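PDB 2WAA: acetylxylan esterase / glucomannan deacetylase from Cellvibrio japonicus, which removes acetyl groups from acetylated xylan and glucomannan during plant cell wall degradation, as a member of carbohydrate esterase family 2. Local coordinates for residues F36-V41 against P203-F208; E106-Q111 against R159-R164. All coordinates share one frame; numbering follows the deposited sequence. Where two conformers were deposited one is given.

Both contacts join loops of the N-terminal beta-sheet domain to the SGNH-type hydrolase domain. From the N terminus, the chain passes through 36-41, between strands 34-36 and 42-48 of the beta-sheet domain, then through 106-111, between strands 94-103 and 112-119. It next enters the hydrolase domain, supplying 159-164 ahead of helix 167-174 and finally 203-208, which takes in most of the short helix 202-205 and the turn after it. Contact 2 therefore closes a shorter loop nested inside the one closed by contact 1. The two lie about 12 Å apart, centre to centre, and they touch, with Y38 and G37 packed on N107 and G40 on A163.

Contact 1: residues F36-V41 against P203-F208; sequences FGYPGV and PDFYQF
Y38 reaches from its loop to the backbone of F205, and this single phenol carries the one hydrogen bond between the segments. Y38 OH donates to F205 O over 2.8 Å, with a C=O...donor angle of 124°. The hydroxyl stands about 50° out of the carbonyl plane, while F208 N, closing the type I turn F205-F208, comes to the same oxygen from the opposite face. Two donors thus grip F205 O, so the tyrosine fastens onto the turn itself.

Packing of the F205 ring against the phenol end of Y38 adds to this. With its CG set between backbone N and carbonyl carbon (chi1 67°), F205 brings CD1 to 3.4 Å from Y38 OH, which sits at the edge of the phenylalanine ring, near its plane. The apolar pair is F205 CD1 with Y38 CE1, 4.2 Å apart.

In a further edge contact, F208 O lies in the plane of the Y38 ring, 3.4 Å from Y38 CE2; that carbonyl also accepts a hydrogen bond from R25. The F208 ring folds back along the segment, so that D204 O lies over its centre.

The F205 side chain is about 8 Å from those of G186 and N236, the inferred transition-state stabilisers. Buried at the domain junction, Y38 and F205 both pack on V182 of strand 177-183, an outermost strand of the parallel sheet, while P203, Y206 and Q207 lean on helix 245-262.

Contact 2: residues E106-Q111 against R159-R164; sequences ENWHGQ and RWWNAR
W161 projects into the loop 106-111 and is met there by three side chains, a compact example of an indole held by its polar edge and one ring face together. W161 has the largest surface buried in the contact. Its NE1 donates to E106 OE2 over 2.7 Å, with an N-H...acceptor angle of 157°. The acceptor lies near the indole plane and offers its anti lone pair, although the carboxylate is turned 77° from the ring. The other oxygen, OE1, is held by the backbone N of G185, so both carboxylate oxygens are engaged.

H109 comes second in buried surface. Its CG lies anti to the carbonyl carbon, beside the backbone N (chi1 -61°), which carries the CE1-NE2 edge of the imidazole to the indole face in an edge-to-face pair. NE2 lies 3.3 Å from W161 CE2, and CE1 is equally close to W161 CD2. H109 ND1 is hydrogen-bonded to S105 OG, which helps fix the ring's rotation. The side chain of E106 thus secures the indole in its plane while H109 presses on its face.

W108, itself exposed, completes the aromatic cluster: its CZ2 comes 3.6 Å from W161 CZ2, in an offset edge-to-face pair whose six-membered rings have centroids 5.6 Å apart. H109 CD2 also lies over the W108 ring.

The E106 side chain is about 4 Å from that of S141, the inferred nucleophile, so the cluster borders the active site. It joins the loop between strands 94-103 and 112-119 of the beta-sheet domain to the hydrolase loop running from strand 133-139 to helix 167-174.

Contact 1: residues F36-V41 against P203-F208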
ATOM      1  N   PHE A  36      10.673  -5.624  -1.530  1.00  8.03           N
ATOM      2  CA  PHE A  36       9.636  -4.653  -1.284  1.00  7.63           C
ATOM      3  C   PHE A  36       9.301  -4.521   0.186  1.00  8.10           C
ATOM      4  O   PHE A  36       9.496  -5.457   0.987  1.00  7.96           O
ATOM      5  CB  PHE A  36       8.381  -5.005  -2.119  1.00  6.81           C
ATOM      6  CG  PHE A  36       8.000  -6.462  -2.089  1.00  8.16           C
ATOM      7  CD1 PHE A  36       7.085  -6.955  -1.149  1.00  8.75           C
ATOM      8  CD2 PHE A  36       8.566  -7.346  -3.007  1.00  6.57           C
ATOM      9  CE1 PHE A  36       6.743  -8.294  -1.105  1.00 10.33           C
ATOM     10  CE2 PHE A  36       8.219  -8.712  -2.990  1.00  9.33           C
ATOM     11  CZ  PHE A  36       7.302  -9.181  -2.023  1.00 10.87           C
ATOM     12  N   GLY A  37       8.801  -3.325   0.541  1.00  7.60           N
ATOM     13  CA  GLY A  37       8.523  -3.002   1.921  1.00  7.07           C
ATOM     14  C   GLY A  37       7.127  -2.411   2.140  1.00  6.69           C
ATOM     15  O   GLY A  37       6.589  -2.552   3.225  1.00  7.52           O
ATOM     16  N   TYR A  38       6.576  -1.707   1.154  1.00  7.23           N
ATOM     17  CA  TYR A  38       5.248  -1.106   1.349  1.00  7.53           C
ATOM     18  C   TYR A  38       4.164  -2.175   1.325  1.00  7.01           C
ATOM     19  O   TYR A  38       4.316  -3.182   0.663  1.00  7.83           O
ATOM     20  CB  TYR A  38       4.958  -0.038   0.293  1.00  6.59           C
ATOM     21  CG  TYR A  38       5.725   1.229   0.559  1.00  7.05           C
ATOM     22  CD1 TYR A  38       5.432   2.030   1.675  1.00  6.36           C
ATOM     23  CD2 TYR A  38       6.773   1.614  -0.276  1.00  7.64           C
ATOM     24  CE1 TYR A  38       6.151   3.188   1.924  1.00  7.05           C
ATOM     25  CE2 TYR A  38       7.498   2.809  -0.024  1.00  8.26           C
ATOM     26  CZ  TYR A  38       7.184   3.560   1.089  1.00  8.45           C
ATOM     27  OH  TYR A  38       7.859   4.757   1.351  1.00  9.62           O
ATOM     28  N   PRO A  39       3.057  -1.968   2.057  1.00  6.90           N
ATOM     29  CA  PRO A  39       2.002  -3.012   2.036  1.00  6.70           C
ATOM     30  C   PRO A  39       1.233  -2.945   0.702  1.00  5.80           C
ATOM     31  O   PRO A  39       1.308  -1.919   0.003  1.00  6.42           O
ATOM     32  CB  PRO A  39       1.052  -2.580   3.169  1.00  6.98           C
ATOM     33  CG  PRO A  39       1.238  -1.069   3.223  1.00  7.25           C
ATOM     34  CD  PRO A  39       2.720  -0.827   2.932  1.00  7.02           C
ATOM     35  N   GLY A  40       0.609  -4.052   0.307  1.00  6.08           N
ATOM     36  CA  GLY A  40      -0.226  -4.086  -0.900  1.00  7.16           C
ATOM     37  C   GLY A  40       0.525  -4.412  -2.199  1.00  8.46           C
ATOM     38  O   GLY A  40      -0.114  -4.550  -3.266  1.00  8.94           O
ATOM     39  N   VAL A  41       1.859  -4.471  -2.125  1.00  8.54           N
ATOM     40  CA  VAL A  41       2.663  -4.857  -3.284  1.00  8.70           C
ATOM     41  C   VAL A  41       2.169  -6.253  -3.690  1.00  8.76           C
ATOM     42  O   VAL A  41       2.102  -7.169  -2.857  1.00  9.24           O
ATOM     43  CB  VAL A  41       4.150  -4.876  -2.980  1.00  9.44           C
ATOM     44  CG1 VAL A  41       4.942  -5.477  -4.189  1.00 10.48           C
ATOM     45  CG2 VAL A  41       4.630  -3.422  -2.632  1.00  7.20           C
ATOM     46  N   PRO A 203       6.834  13.509   3.205  1.00  9.64           N
ATOM     47  CA  PRO A 203       7.522  13.996   2.011  1.00 10.08           C
ATOM     48  C   PRO A 203       8.870  13.317   1.752  1.00 10.03           C
ATOM     49  O   PRO A 203       9.334  13.351   0.604  1.00 11.34           O
ATOM     50  CB  PRO A 203       7.741  15.495   2.293  1.00 10.82           C
ATOM     51  CG  PRO A 203       6.582  15.871   3.253  1.00 11.28           C
ATOM     52  CD  PRO A 203       6.457  14.595   4.132  1.00 10.00           C
ATOM     53  N   ASP A 204       9.462  12.731   2.801  1.00  9.38           N
ATOM     54  CA  ASP A 204      10.719  11.975   2.720  1.00  9.82           C
ATOM     55  C   ASP A 204      10.495  10.562   2.216  1.00  9.35           C
ATOM     56  O   ASP A 204      11.047  10.189   1.181  1.00  9.88           O
ATOM     57  CB  ASP A 204      11.424  11.932   4.089  1.00  9.26           C
ATOM     58  CG  ASP A 204      11.659  13.328   4.625  1.00 13.69           C
ATOM     59  OD1 ASP A 204      12.330  14.090   3.941  1.00 13.97           O
ATOM     60  OD2 ASP A 204      11.151  13.694   5.684  1.00 11.85           O
ATOM     61  N   PHE A 205       9.643   9.793   2.893  1.00  9.06           N
ATOM     62  CA  PHE A 205       9.498   8.389   2.457  1.00  9.42           C
ATOM     63  C   PHE A 205       8.734   8.237   1.164  1.00  9.24           C
ATOM     64  O   PHE A 205       8.833   7.201   0.515  1.00  9.46           O
ATOM     65  CB  PHE A 205       9.006   7.412   3.571  1.00  9.76           C
ATOM     66  CG  PHE A 205       7.572   7.650   4.038  1.00  8.71           C
ATOM     67  CD1 PHE A 205       6.472   7.200   3.284  1.00  7.98           C
ATOM     68  CD2 PHE A 205       7.329   8.289   5.269  1.00  9.81           C
ATOM     69  CE1 PHE A 205       5.140   7.432   3.743  1.00  8.96           C
ATOM     70  CE2 PHE A 205       6.004   8.526   5.733  1.00  9.83           C
ATOM     71  CZ  PHE A 205       4.912   8.074   4.961  1.00  9.65           C
ATOM     72  N   TYR A 206       7.977   9.254   0.779  1.00  9.09           N
ATOM     73  CA  TYR A 206       7.328   9.254  -0.528  1.00 10.16           C
ATOM     74  C   TYR A 206       8.381   9.100  -1.653  1.00  9.83           C
ATOM     75  O   TYR A 206       8.063   8.666  -2.764  1.00 10.45           O
ATOM     76  CB  TYR A 206       6.558  10.555  -0.715  1.00 11.09           C
ATOM     77  CG  TYR A 206       6.375  10.969  -2.155  1.00  9.65           C
ATOM     78  CD1 TYR A 206       5.386  10.412  -2.937  1.00 12.72           C
ATOM     79  CD2 TYR A 206       7.175  11.964  -2.705  1.00 11.54           C
ATOM     80  CE1 TYR A 206       5.193  10.839  -4.287  1.00  9.73           C
ATOM     81  CE2 TYR A 206       7.012  12.390  -4.032  1.00 11.70           C
ATOM     82  CZ  TYR A 206       6.018  11.813  -4.811  1.00 12.56           C
ATOM     83  OH  TYR A 206       5.866  12.248  -6.116  1.00 12.98           O
ATOM     84  N   GLN A 207       9.634   9.467  -1.353  1.00  9.41           N
ATOM     85  CA  GLN A 207      10.697   9.366  -2.344  1.00 10.73           C
ATOM     86  C   GLN A 207      11.365   7.997  -2.401  1.00 10.51           C
ATOM     87  O   GLN A 207      12.179   7.765  -3.293  1.00 12.04           O
ATOM     88  CB  GLN A 207      11.814  10.423  -2.075  1.00 11.11           C
ATOM     89  CG  GLN A 207      11.348  11.915  -2.175  1.00 12.10           C
ATOM     90  CD  GLN A 207      10.913  12.402  -3.596  1.00 20.42           C
ATOM     91  OE1 GLN A 207      10.980  11.667  -4.618  1.00 23.26           O
ATOM     92  NE2 GLN A 207      10.413  13.667  -3.654  1.00 20.11           N
ATOM     93  N   PHE A 208      11.041   7.096  -1.475  1.00  9.74           N
ATOM     94  CA  PHE A 208      11.831   5.870  -1.321  1.00  9.47           C
ATOM     95  C   PHE A 208      11.127   4.689  -1.917  1.00  9.99           C
ATOM     96  O   PHE A 208       9.916   4.530  -1.768  1.00  9.16           O
ATOM     97  CB  PHE A 208      12.009   5.572   0.177  1.00 10.99           C
ATOM     98  CG  PHE A 208      12.731   6.654   0.944  1.00 12.11           C
ATOM     99  CD1 PHE A 208      13.640   7.482   0.294  1.00 18.13           C
ATOM    100  CD2 PHE A 208      12.549   6.773   2.316  1.00 15.98           C
ATOM    101  CE1 PHE A 208      14.343   8.459   1.020  1.00 21.76           C
ATOM    102  CE2 PHE A 208      13.246   7.763   3.040  1.00 17.87           C
ATOM    103  CZ  PHE A 208      14.128   8.572   2.402  1.00 17.66           C
TER

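Contact 2: residues E106-Q111 against R159-R164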
ATOM      1  N   GLU A 106       4.138  -3.868   6.425  1.00  7.14           N
ATOM      2  CA  GLU A 106       4.701  -2.587   5.962  1.00  6.83           C
ATOM      3  C   GLU A 106       6.187  -2.516   6.331  1.00  7.94           C
ATOM      4  O   GLU A 106       6.718  -3.399   6.977  1.00  8.08           O
ATOM      5  CB  GLU A 106       3.965  -1.380   6.576  1.00  7.21           C
ATOM      6  CG  GLU A 106       3.998  -1.364   8.107  1.00  8.37           C
ATOM      7  CD  GLU A 106       3.367  -0.094   8.680  1.00  8.04           C
ATOM      8  OE1 GLU A 106       4.059   0.938   8.663  1.00 10.22           O
ATOM      9  OE2 GLU A 106       2.172  -0.137   9.126  1.00 10.07           O
ATOM     10  N   ASN A 107       6.850  -1.455   5.913  1.00  7.86           N
ATOM     11  CA  ASN A 107       8.319  -1.364   6.040  1.00  7.68           C
ATOM     12  C   ASN A 107       8.934  -1.632   7.406  1.00  8.44           C
ATOM     13  O   ASN A 107       9.975  -2.305   7.479  1.00  8.22           O
ATOM     14  CB  ASN A 107       8.773   0.003   5.567  1.00  8.27           C
ATOM     15  CG  ASN A 107       8.894   0.083   4.036  1.00  7.30           C
ATOM     16  OD1 ASN A 107       9.862  -0.414   3.498  1.00 10.32           O
ATOM     17  ND2 ASN A 107       7.943   0.771   3.349  1.00  9.40           N
ATOM     18  N   TRP A 108       8.339  -1.122   8.493  1.00  8.01           N
ATOM     19  CA  TRP A 108       8.982  -1.346   9.775  1.00  8.51           C
ATOM     20  C   TRP A 108       8.959  -2.818  10.167  1.00  9.07           C
ATOM     21  O   TRP A 108       9.803  -3.248  10.974  1.00  7.94           O
ATOM     22  CB  TRP A 108       8.477  -0.409  10.902  1.00  9.08           C
ATOM     23  CG  TRP A 108       7.078  -0.660  11.458  1.00  7.21           C
ATOM     24  CD1 TRP A 108       5.952   0.074  11.172  1.00  9.26           C
ATOM     25  CD2 TRP A 108       6.680  -1.634  12.418  1.00  9.00           C
ATOM     26  NE1 TRP A 108       4.879  -0.408  11.883  1.00  9.80           N
ATOM     27  CE2 TRP A 108       5.301  -1.443  12.667  1.00  9.44           C
ATOM     28  CE3 TRP A 108       7.357  -2.633  13.119  1.00 10.08           C
ATOM     29  CZ2 TRP A 108       4.575  -2.238  13.566  1.00 10.47           C
ATOM     30  CZ3 TRP A 108       6.627  -3.442  14.021  1.00 12.14           C
ATOM     31  CH2 TRP A 108       5.238  -3.236  14.210  1.00 11.79           C
ATOM     32  N   HIS A 109       8.020  -3.597   9.628  1.00  7.76           N
ATOM     33  CA  HIS A 109       8.036  -5.033   9.887  1.00  9.04           C
ATOM     34  C   HIS A 109       9.273  -5.659   9.264  1.00  8.44           C
ATOM     35  O   HIS A 109       9.843  -6.583   9.812  1.00  9.58           O
ATOM     36  CB  HIS A 109       6.836  -5.724   9.235  1.00  6.68           C
ATOM     37  CG  HIS A 109       5.506  -5.244   9.731  1.00  7.23           C
ATOM     38  ND1 HIS A 109       4.326  -5.841   9.338  1.00  7.57           N
ATOM     39  CD2 HIS A 109       5.161  -4.242  10.587  1.00 10.61           C
ATOM     40  CE1 HIS A 109       3.304  -5.224   9.924  1.00  7.42           C
ATOM     41  NE2 HIS A 109       3.785  -4.257  10.690  1.00  8.67           N
ATOM     42  N   GLY A 110       9.676  -5.138   8.114  1.00  8.97           N
ATOM     43  CA  GLY A 110      10.841  -5.615   7.396  1.00  9.02           C
ATOM     44  C   GLY A 110      10.602  -5.446   5.903  1.00  9.71           C
ATOM     45  O   GLY A 110       9.601  -4.848   5.466  1.00  8.96           O
ATOM     46  N   GLN A 111      11.533  -5.971   5.128  1.00  8.87           N
ATOM     47  CA  GLN A 111      11.331  -6.001   3.685  0.50  9.17           C
ATOM     48  C   GLN A 111      11.353  -7.456   3.261  1.00  9.65           C
ATOM     49  O   GLN A 111      12.040  -8.304   3.880  1.00  9.41           O
ATOM     50  CB  GLN A 111      12.413  -5.206   2.944  0.50  9.63           C
ATOM     51  CG  GLN A 111      12.170  -3.707   2.985  0.50  8.56           C
ATOM     52  CD  GLN A 111      12.622  -3.128   4.271  0.50  9.25           C
ATOM     53  OE1 GLN A 111      13.624  -3.601   4.835  0.50 11.36           O
ATOM     54  NE2 GLN A 111      11.916  -2.080   4.767  0.50  5.02           N
ATOM     55  N   ARG A 159       0.790  -9.985  12.184  1.00  7.42           N
ATOM     56  CA  ARG A 159      -0.310 -10.670  11.509  1.00  7.04           C
ATOM     57  C   ARG A 159      -1.585  -9.832  11.427  1.00  7.86           C
ATOM     58  O   ARG A 159      -2.415 -10.030  10.538  1.00  7.84           O
ATOM     59  CB  ARG A 159      -0.610 -12.021  12.209  1.00  7.71           C
ATOM     60  CG  ARG A 159      -1.483 -12.948  11.327  1.00  5.49           C
ATOM     61  CD  ARG A 159      -2.192 -14.009  12.192  1.00  6.66           C
ATOM     62  NE  ARG A 159      -2.965 -13.344  13.256  1.00  9.32           N
ATOM     63  CZ  ARG A 159      -4.087 -12.663  13.070  1.00  9.06           C
ATOM     64  NH1 ARG A 159      -4.623 -12.564  11.873  1.00  8.38           N
ATOM     65  NH2 ARG A 159      -4.694 -12.064  14.115  1.00  8.71           N
ATOM     66  N   TRP A 160      -1.718  -8.851  12.312  1.00  7.72           N
ATOM     67  CA  TRP A 160      -2.894  -8.019  12.309  1.00  8.73           C
ATOM     68  C   TRP A 160      -3.025  -7.117  11.076  1.00  8.42           C
ATOM     69  O   TRP A 160      -4.092  -6.547  10.857  1.00  9.08           O
ATOM     70  CB  TRP A 160      -2.886  -7.144  13.560  1.00  8.05           C
ATOM     71  CG  TRP A 160      -3.305  -7.859  14.816  1.00  7.97           C
ATOM     72  CD1 TRP A 160      -3.196  -9.214  15.114  1.00  9.87           C
ATOM     73  CD2 TRP A 160      -3.855  -7.240  15.977  1.00  9.22           C
ATOM     74  NE1 TRP A 160      -3.689  -9.458  16.373  1.00 10.60           N
ATOM     75  CE2 TRP A 160      -4.080  -8.267  16.936  1.00 11.57           C
ATOM     76  CE3 TRP A 160      -4.155  -5.914  16.305  1.00 11.66           C
ATOM     77  CZ2 TRP A 160      -4.638  -8.011  18.196  1.00 11.08           C
ATOM     78  CZ3 TRP A 160      -4.717  -5.652  17.552  1.00 12.43           C
ATOM     79  CH2 TRP A 160      -4.939  -6.692  18.487  1.00 14.03           C
ATOM     80  N   TRP A 161      -1.955  -6.939  10.302  1.00  8.26           N
ATOM     81  CA  TRP A 161      -2.048  -6.087   9.121  1.00  8.22           C
ATOM     82  C   TRP A 161      -2.706  -6.803   7.925  1.00  9.14           C
ATOM     83  O   TRP A 161      -2.409  -7.966   7.644  1.00  9.11           O
ATOM     84  CB  TRP A 161      -0.641  -5.638   8.685  1.00  8.24           C
ATOM     85  CG  TRP A 161      -0.089  -4.431   9.406  1.00  7.71           C
ATOM     86  CD1 TRP A 161       0.248  -3.243   8.823  1.00  8.03           C
ATOM     87  CD2 TRP A 161       0.260  -4.302  10.804  1.00  8.88           C
ATOM     88  NE1 TRP A 161       0.751  -2.370   9.764  1.00  8.22           N
ATOM     89  CE2 TRP A 161       0.781  -2.984  10.979  1.00  8.34           C
ATOM     90  CE3 TRP A 161       0.187  -5.159  11.919  1.00  8.50           C
ATOM     91  CZ2 TRP A 161       1.208  -2.494  12.215  1.00  7.58           C
ATOM     92  CZ3 TRP A 161       0.646  -4.676  13.166  1.00  8.90           C
ATOM     93  CH2 TRP A 161       1.121  -3.345  13.298  1.00  9.72           C
ATOM     94  N   ASN A 162      -3.584  -6.103   7.212  1.00  8.96           N
ATOM     95  CA  ASN A 162      -4.220  -6.698   6.037  1.00  9.97           C
ATOM     96  C   ASN A 162      -4.346  -5.651   4.953  1.00  9.83           C
ATOM     97  O   ASN A 162      -5.119  -4.710   5.092  1.00 12.04           O
ATOM     98  CB  ASN A 162      -5.578  -7.249   6.465  1.00  9.61           C
ATOM     99  CG  ASN A 162      -6.277  -7.994   5.352  1.00 12.25           C
ATOM    100  OD1 ASN A 162      -5.999  -7.781   4.163  1.00 10.57           O
ATOM    101  ND2 ASN A 162      -7.269  -8.804   5.726  1.00 14.40           N
ATOM    102  N   ALA A 163      -3.598  -5.791   3.862  1.00 10.47           N
ATOM    103  CA  ALA A 163      -3.604  -4.766   2.804  1.00 11.38           C
ATOM    104  C   ALA A 163      -4.835  -4.893   1.898  1.00 11.37           C
ATOM    105  O   ALA A 163      -5.454  -3.881   1.536  1.00 10.74           O
ATOM    106  CB  ALA A 163      -2.301  -4.901   1.946  1.00 11.72           C
ATOM    107  N   ARG A 164      -5.179  -6.131   1.522  1.00 11.00           N
ATOM    108  CA  ARG A 164      -6.267  -6.389   0.558  1.00 12.60           C
ATOM    109  C   ARG A 164      -7.591  -5.799   1.022  1.00 11.42           C
ATOM    110  O   ARG A 164      -8.420  -5.398   0.196  1.00 10.59           O
ATOM    111  CB  ARG A 164      -6.557  -7.901   0.413  1.00 12.39           C
ATOM    112  CG  ARG A 164      -5.779  -8.737  -0.540  1.00 21.64           C
ATOM    113  CD  ARG A 164      -5.848 -10.279  -0.080  1.00 23.63           C
ATOM    114  NE  ARG A 164      -7.159 -10.639   0.501  1.00 30.94           N
ATOM    115  CZ  ARG A 164      -7.408 -11.092   1.749  1.00 29.19           C
ATOM    116  NH1 ARG A 164      -6.457 -11.324   2.695  1.00 24.60           N
ATOM    117  NH2 ARG A 164      -8.663 -11.329   2.062  1.00 29.50           N
TER